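Local structure of oligoribonuclease (Colwellia psychrerythraea, 6A4D) at residues A[137-140]-A[141-145]. The protein hydrolyses small RNA oligonucleotides, probably as a 3'-to-5' exonuclease of the RNase H-like superfamily. The protein carries 1 engineered substitution. Residues are numbered along the deposited sequence; the frame is centred on the assembly and turned at random.
Sequences VSTI and KELAK. With 9RC (5'-O-[(S)-hydroxy(4-nitrophenoxy)phosphoryl]thymidine), chain C.
Ser138 and Lys141, one turn apart on helix 137-147, both reach the bound thymidine 4-nitrophenyl phosphate: Ser138 hydrogen-bonds a phosphate oxygen, while the Lys141 amine merely lies close to the nitrophenyl ring. Ser138 OG donates to 9RC OAO at 2.5 Å, a short bond, and the same hydroxyl is also held by Asn110. The lysine chain leaves with CG anti to the backbone N (chi1 -159°), then bends at its last two torsions; this carries CE to 4.2 Å from Ser138 OG and NZ to 3.0 Å from 9RC CAZ, beside the CAX-CAZ bond and not far from the ring plane. NZ also forms a salt bridge with Glu173 of helix 163-180, so a shorter alanine here would probably leave that carboxylate without its mate and open a gap beside the ring. Ile140 packs its branched side chain on Leu174 and Tyr177 of helix 163-180 and on Leu143 of the second subunit. Its carbonyl oxygen accepts from Ala144 N at 2.8 Å, with Ala144 CB 3.5 Å from Ile140 O. In this RNase H-like exonuclease fold the helix comes after strand 134-136, an outermost strand of the sheet within this chain, and packs against the second subunit. The same i to i+4 bonding joins Lys141 to Val137, Glu142 to Ser138 and Leu143 to Thr139. Glu142 OE2 forms salt bridges with Arg133 of the second subunit and with Lys145 NZ, which meets it at 2.9 Å on the syn side, 25° out of the carboxylate plane.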
# COMPACT_ATOMS: atom_id res chain seq x y z
N VAL A 137 -1.13 8.50 -1.31
CA VAL A 137 -1.43 9.83 -0.92
C VAL A 137 -2.30 9.80 0.39
O VAL A 137 -2.23 10.73 1.24
CB VAL A 137 -2.14 10.54 -2.09
CG1 VAL A 137 -2.77 11.87 -1.66
CG2 VAL A 137 -1.16 10.73 -3.25
N SER A 138 -3.04 8.70 0.58
CA SER A 138 -3.84 8.51 1.77
C SER A 138 -3.01 8.23 3.00
O SER A 138 -3.49 8.46 4.07
CB SER A 138 -4.84 7.37 1.59
OG SER A 138 -5.63 7.63 0.48
N THR A 139 -1.79 7.77 2.85
CA THR A 139 -0.85 7.76 3.97
C THR A 139 -0.66 9.15 4.47
O THR A 139 -0.65 9.39 5.67
CB THR A 139 0.52 7.18 3.54
OG1 THR A 139 0.40 5.76 3.47
CG2 THR A 139 1.70 7.61 4.46
N ILE A 140 -0.53 10.10 3.55
CA ILE A 140 -0.21 11.49 3.93
C ILE A 140 -1.48 12.08 4.48
O ILE A 140 -1.42 12.81 5.43
CB ILE A 140 0.31 12.35 2.74
CG1 ILE A 140 1.55 11.67 2.17
CG2 ILE A 140 0.73 13.77 3.23
CD1 ILE A 140 1.68 11.99 0.73
N LYS A 141 -2.61 11.70 3.90
CA LYS A 141 -3.89 12.05 4.52
C LYS A 141 -4.06 11.61 5.98
O LYS A 141 -4.50 12.40 6.83
CB LYS A 141 -5.04 11.54 3.69
CG LYS A 141 -6.33 12.28 3.98
CD LYS A 141 -7.53 11.37 3.77
CE LYS A 141 -7.58 10.81 2.35
NZ LYS A 141 -7.86 11.86 1.35
N GLU A 142 -3.66 10.38 6.28
CA GLU A 142 -3.72 9.94 7.65
C GLU A 142 -2.73 10.68 8.56
O GLU A 142 -3.08 10.92 9.71
CB GLU A 142 -3.53 8.46 7.75
CG GLU A 142 -4.71 7.64 7.13
CD GLU A 142 -6.01 7.78 7.96
OE1 GLU A 142 -5.90 7.70 9.20
OE2 GLU A 142 -7.11 8.01 7.38
N LEU A 143 -1.52 11.05 8.09
CA LEU A 143 -0.65 11.89 8.86
C LEU A 143 -1.23 13.27 9.06
O LEU A 143 -1.13 13.83 10.15
CB LEU A 143 0.78 11.93 8.33
CG LEU A 143 1.44 10.52 8.30
CD1 LEU A 143 2.69 10.45 7.49
CD2 LEU A 143 1.72 9.94 9.68
N ALA A 144 -1.85 13.83 8.02
CA ALA A 144 -2.40 15.19 8.15
C ALA A 144 -3.55 15.22 9.18
O ALA A 144 -3.59 16.14 10.04
CB ALA A 144 -2.89 15.71 6.83
N LYS A 145 -4.46 14.22 9.10
CA LYS A 145 -5.49 14.03 10.13
C LYS A 145 -5.00 14.20 11.56
O LYS A 145 -5.63 14.86 12.38
CB LYS A 145 -6.21 12.71 9.99
CG LYS A 145 -7.13 12.72 8.78
CD LYS A 145 -7.53 11.34 8.33
CE LYS A 145 -8.04 10.53 9.50
NZ LYS A 145 -8.96 9.50 8.99
OAJ 9RC C . -10.30 -0.61 -0.25
CAE 9RC C . -11.28 -0.13 0.33
NAI 9RC C . -11.87 -0.85 1.36
CAL 9RC C . -12.97 -0.32 2.04
OAS 9RC C . -13.47 -1.00 2.95
CAT 9RC C . -13.48 0.94 1.69
CAU 9RC C . -14.57 1.51 2.36
CAF 9RC C . -12.87 1.63 0.65
NAB 9RC C . -11.76 1.07 -0.02
CAA 9RC C . -11.11 1.75 -1.13
OAC 9RC C . -10.37 2.86 -0.70
CAD 9RC C . -12.14 2.33 -2.06
CAH 9RC C . -11.31 3.23 -2.87
OAK 9RC C . -10.85 2.49 -3.97
CAG 9RC C . -10.17 3.57 -1.93
CAR 9RC C . -10.28 5.02 -1.58
OAQ 9RC C . -9.31 5.25 -0.56
PAP 9RC C . -9.20 6.69 0.07
OAO 9RC C . -7.87 6.60 0.96
OAN 9RC C . -10.33 6.82 1.00
OAM 9RC C . -9.21 7.54 -1.24
CAV 9RC C . -9.19 8.87 -1.67
CAW 9RC C . -9.18 9.13 -3.09
CAY 9RC C . -9.10 10.48 -3.60
CBA 9RC C . -9.07 11.59 -2.69
NBB 9RC C . -9.00 12.93 -3.01
OBD 9RC C . -9.91 14.07 -2.28
OBC 9RC C . -8.02 13.35 -3.89
CAZ 9RC C . -9.10 11.27 -1.33
CAX 9RC C . -9.15 9.96 -0.80